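Local coordinates for tetracycline repressor protein class G (Acinetobacter baumannii, PDB 6RX9), which represses the tetracycline resistance gene by binding its operator DNA through a helix-turn-helix domain, and loses affinity for that operator when tetracycline binds, at residues L4-A12 with L34-F45. Numbering follows the deposited sequence.
Sequences LDKGTVIAA and LKVQQPALYWHF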
loop_
_atom_site.group_PDB
_atom_site.type_symbol
_atom_site.label_atom_id
_atom_site.label_comp_id
_atom_site.label_asym_id
_atom_site.label_seq_id
_atom_site.Cartn_x
_atom_site.Cartn_y
_atom_site.Cartn_z
ATOM N N LEU A 4 -28.825 13.266 -17.586
ATOM C CA LEU A 4 -27.671 13.138 -16.656
ATOM C C LEU A 4 -26.936 11.827 -16.957
ATOM O O LEU A 4 -27.551 10.761 -16.773
ATOM C CB LEU A 4 -28.189 13.164 -15.215
ATOM C CG LEU A 4 -27.124 13.078 -14.123
ATOM C CD1 LEU A 4 -26.341 14.377 -14.029
ATOM C CD2 LEU A 4 -27.750 12.734 -12.779
ATOM N N ASP A 5 -25.676 11.901 -17.400
ATOM C CA ASP A 5 -24.863 10.708 -17.761
ATOM C C ASP A 5 -23.728 10.526 -16.742
ATOM O O ASP A 5 -23.409 11.487 -16.008
ATOM C CB ASP A 5 -24.375 10.766 -19.213
ATOM C CG ASP A 5 -23.422 11.900 -19.551
ATOM O OD1 ASP A 5 -22.773 12.433 -18.628
ATOM O OD2 ASP A 5 -23.326 12.230 -20.750
ATOM N N LYS A 6 -23.156 9.321 -16.707
ATOM C CA LYS A 6 -22.145 8.885 -15.704
ATOM C C LYS A 6 -20.941 9.836 -15.727
ATOM O O LYS A 6 -20.413 10.150 -14.637
ATOM C CB LYS A 6 -21.725 7.441 -15.988
ATOM C CG LYS A 6 -20.848 6.798 -14.925
ATOM C CD LYS A 6 -20.708 5.306 -15.109
ATOM C CE LYS A 6 -19.988 4.628 -13.964
ATOM N NZ LYS A 6 -19.936 3.158 -14.145
ATOM N N GLY A 7 -20.517 10.270 -16.918
ATOM C CA GLY A 7 -19.384 11.201 -17.096
ATOM C C GLY A 7 -19.600 12.501 -16.337
ATOM O O GLY A 7 -18.666 12.946 -15.648
ATOM N N THR A 8 -20.798 13.081 -16.439
ATOM C CA THR A 8 -21.175 14.354 -15.769
ATOM C C THR A 8 -21.207 14.140 -14.250
ATOM O O THR A 8 -20.730 15.033 -13.524
ATOM C CB THR A 8 -22.514 14.885 -16.297
ATOM O OG1 THR A 8 -22.445 14.933 -17.722
ATOM C CG2 THR A 8 -22.851 16.256 -15.753
ATOM N N VAL A 9 -21.731 12.996 -13.800
ATOM C CA VAL A 9 -21.863 12.626 -12.356
ATOM C C VAL A 9 -20.465 12.520 -11.728
ATOM O O VAL A 9 -20.246 13.115 -10.654
ATOM C CB VAL A 9 -22.658 11.317 -12.179
ATOM C CG1 VAL A 9 -22.647 10.834 -10.735
ATOM C CG2 VAL A 9 -24.092 11.454 -12.673
ATOM N N ILE A 10 -19.552 11.780 -12.360
ATOM C CA ILE A 10 -18.212 11.476 -11.771
ATOM C C ILE A 10 -17.335 12.733 -11.803
ATOM O O ILE A 10 -16.531 12.906 -10.861
ATOM C CB ILE A 10 -17.554 10.264 -12.459
ATOM C CG1 ILE A 10 -18.310 8.974 -12.135
ATOM C CG2 ILE A 10 -16.078 10.156 -12.090
ATOM C CD1 ILE A 10 -18.282 8.586 -10.671
ATOM N N ALA A 11 -17.472 13.577 -12.829
ATOM C CA ALA A 11 -16.770 14.880 -12.924
ATOM C C ALA A 11 -17.063 15.705 -11.663
ATOM O O ALA A 11 -16.110 16.254 -11.078
ATOM C CB ALA A 11 -17.179 15.611 -14.177
ATOM N N ALA A 12 -18.333 15.763 -11.248
ATOM C CA ALA A 12 -18.801 16.486 -10.040
ATOM C C ALA A 12 -18.288 15.792 -8.772
ATOM O O ALA A 12 -17.905 16.505 -7.822
ATOM C CB ALA A 12 -20.307 16.574 -10.047
ATOM N N LEU A 34 -24.980 18.411 -8.057
ATOM C CA LEU A 34 -25.435 18.249 -9.466
ATOM C C LEU A 34 -26.739 19.024 -9.710
ATOM O O LEU A 34 -27.083 19.219 -10.893
ATOM C CB LEU A 34 -25.628 16.758 -9.764
ATOM C CG LEU A 34 -24.340 15.955 -9.936
ATOM C CD1 LEU A 34 -24.598 14.469 -9.738
ATOM C CD2 LEU A 34 -23.715 16.214 -11.300
ATOM N N LYS A 35 -27.435 19.432 -8.642
ATOM C CA LYS A 35 -28.767 20.102 -8.688
ATOM C C LYS A 35 -29.776 19.167 -9.364
ATOM O O LYS A 35 -30.591 19.651 -10.177
ATOM C CB LYS A 35 -28.675 21.457 -9.398
ATOM C CG LYS A 35 -27.858 22.504 -8.656
ATOM C CD LYS A 35 -27.248 23.556 -9.554
ATOM C CE LYS A 35 -26.105 24.290 -8.887
ATOM N NZ LYS A 35 -26.588 25.213 -7.833
ATOM N N VAL A 36 -29.717 17.874 -9.027
ATOM C CA VAL A 36 -30.673 16.830 -9.501
ATOM C C VAL A 36 -31.364 16.220 -8.279
ATOM O O VAL A 36 -30.880 16.431 -7.148
ATOM C CB VAL A 36 -29.979 15.752 -10.358
ATOM C CG1 VAL A 36 -29.333 16.353 -11.596
ATOM C CG2 VAL A 36 -28.967 14.938 -9.563
ATOM N N GLN A 37 -32.464 15.503 -8.509
ATOM C CA GLN A 37 -33.206 14.773 -7.451
ATOM C C GLN A 37 -32.569 13.392 -7.273
ATOM O O GLN A 37 -31.817 12.957 -8.171
ATOM C CB GLN A 37 -34.695 14.720 -7.800
ATOM C CG GLN A 37 -35.361 16.088 -7.747
ATOM C CD GLN A 37 -35.159 16.775 -6.417
ATOM O OE1 GLN A 37 -35.347 16.187 -5.354
ATOM N NE2 GLN A 37 -34.766 18.038 -6.465
ATOM N N GLN A 38 -32.858 12.747 -6.143
ATOM C CA GLN A 38 -32.160 11.526 -5.660
ATOM C C GLN A 38 -32.350 10.363 -6.631
ATOM O O GLN A 38 -31.396 9.627 -6.872
ATOM C CB GLN A 38 -32.639 11.168 -4.254
ATOM C CG GLN A 38 -32.190 12.169 -3.202
ATOM C CD GLN A 38 -32.897 11.934 -1.893
ATOM O OE1 GLN A 38 -33.721 12.736 -1.454
ATOM N NE2 GLN A 38 -32.597 10.805 -1.273
ATOM N N PRO A 39 -33.555 10.132 -7.210
ATOM C CA PRO A 39 -33.739 9.037 -8.164
ATOM C C PRO A 39 -32.797 9.124 -9.375
ATOM O O PRO A 39 -32.299 8.097 -9.798
ATOM C CB PRO A 39 -35.202 9.178 -8.613
ATOM C CG PRO A 39 -35.866 9.915 -7.474
ATOM C CD PRO A 39 -34.806 10.871 -6.967
ATOM N N ALA A 40 -32.579 10.335 -9.896
ATOM C CA ALA A 40 -31.720 10.606 -11.073
ATOM C C ALA A 40 -30.298 10.106 -10.793
ATOM O O ALA A 40 -29.727 9.437 -11.669
ATOM C CB ALA A 40 -31.744 12.078 -11.415
ATOM N N LEU A 41 -29.759 10.392 -9.605
ATOM C CA LEU A 41 -28.400 9.938 -9.197
ATOM C C LEU A 41 -28.438 8.449 -8.833
ATOM O O LEU A 41 -27.478 7.739 -9.184
ATOM C CB LEU A 41 -27.892 10.780 -8.023
ATOM C CG LEU A 41 -26.522 10.374 -7.480
ATOM C CD1 LEU A 41 -25.467 10.390 -8.578
ATOM C CD2 LEU A 41 -26.107 11.274 -6.331
ATOM N N TYR A 42 -29.501 7.999 -8.157
ATOM C CA TYR A 42 -29.666 6.605 -7.662
ATOM C C TYR A 42 -29.549 5.612 -8.828
ATOM O O TYR A 42 -29.052 4.492 -8.601
ATOM C CB TYR A 42 -30.998 6.449 -6.925
ATOM C CG TYR A 42 -31.167 5.141 -6.194
ATOM C CD1 TYR A 42 -30.593 4.932 -4.949
ATOM C CD2 TYR A 42 -31.923 4.116 -6.737
ATOM C CE1 TYR A 42 -30.755 3.734 -4.270
ATOM C CE2 TYR A 42 -32.098 2.915 -6.071
ATOM C CZ TYR A 42 -31.515 2.721 -4.832
ATOM O OH TYR A 42 -31.693 1.530 -4.186
ATOM N N TRP A 43 -29.994 6.011 -10.028
ATOM C CA TRP A 43 -29.910 5.216 -11.285
ATOM C C TRP A 43 -28.450 4.861 -11.598
ATOM O O TRP A 43 -28.207 3.728 -12.064
ATOM C CB TRP A 43 -30.555 5.976 -12.453
ATOM C CG TRP A 43 -30.611 5.184 -13.723
ATOM C CD1 TRP A 43 -31.573 4.289 -14.080
ATOM C CD2 TRP A 43 -29.654 5.191 -14.800
ATOM N NE1 TRP A 43 -31.294 3.750 -15.305
ATOM C CE2 TRP A 43 -30.125 4.282 -15.773
ATOM C CE3 TRP A 43 -28.457 5.874 -15.044
ATOM C CZ2 TRP A 43 -29.439 4.041 -16.964
ATOM C CZ3 TRP A 43 -27.779 5.634 -16.221
ATOM C CH2 TRP A 43 -28.266 4.730 -17.168
ATOM N N HIS A 44 -27.526 5.801 -11.372
ATOM C CA HIS A 44 -26.064 5.640 -11.608
ATOM C C HIS A 44 -25.419 4.867 -10.448
ATOM O O HIS A 44 -24.673 3.909 -10.722
ATOM C CB HIS A 44 -25.393 7.008 -11.801
ATOM C CG HIS A 44 -25.843 7.742 -13.016
ATOM N ND1 HIS A 44 -25.333 7.472 -14.268
ATOM C CD2 HIS A 44 -26.738 8.741 -13.176
ATOM C CE1 HIS A 44 -25.903 8.266 -15.152
ATOM N NE2 HIS A 44 -26.771 9.054 -14.507
ATOM N N PHE A 45 -25.675 5.283 -9.204
ATOM C CA PHE A 45 -25.051 4.706 -7.982
ATOM C C PHE A 45 -26.089 4.601 -6.865
ATOM O O PHE A 45 -26.623 5.646 -6.455
ATOM C CB PHE A 45 -23.861 5.560 -7.541
ATOM C CG PHE A 45 -22.865 5.818 -8.639
ATOM C CD1 PHE A 45 -22.022 4.808 -9.078
ATOM C CD2 PHE A 45 -22.786 7.059 -9.252
ATOM C CE1 PHE A 45 -21.116 5.037 -10.100
ATOM C CE2 PHE A 45 -21.883 7.284 -10.280
ATOM C CZ PHE A 45 -21.051 6.274 -10.701
#
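His-44 joins the N-terminal segment to the end of the helix-turn-helix motif through one polar bond: its NE2 donates to Leu-4 O at 2.9 Å. The oxygen lies close to the imidazole plane, but the N-H...O angle of 139° is bent and the donor stands well above the carbonyl plane; the bond is of ordinary length and does not follow a carbonyl lone pair. A carbonyl oxygen can only accept, which implies a proton on NE2. Packing on both faces helps fix the ring's tilt: Val-9 CG2 lies over one, 4.0 Å from the centroid in a CH-pi contact, and Trp-43 CE3 covers the other.

Val-9 divides its two methyls between different partners. CG1, anti to the backbone N (chi1 173°), meets Leu-41 CD1 at 3.6 Å and the rim of the Phe-45 ring, while CG2 serves His-44. Nearer the start of the chain, Leu-4 extends CD2 tip to tip toward Val-36, 4.1 Å from its CG2, and also meets Ala-40, 4.0 Å from its O. Farther along helix 6-20, Leu-34 packs its CD2 on Ala-12 CB at 3.6 Å. The CZ end of Phe-45 meets both Ile-10 CD1 (3.6 Å) and Lys-6 CE (3.8 Å), each side chain crossing the phenylalanine at about a right angle. The helix carrying Val-9 and Ile-10 begins with Asp-5 as N-cap: its OD1 accepts from both Thr-8 N and Thr-8 OG1.

These contacts join helix 6-20 and the residues before it to Leu-34 and Val-36, on either side of the Schellman motif at Lys-35, and to helix 38-42 with the residues after it, in the three-helix arrangement of TetR-family DNA-binding domains. Leu-30 of helix 27-34 meets both Val-9 and Leu-41, and Ala-54 of helix 48-59 meets both Ile-10 and Phe-45.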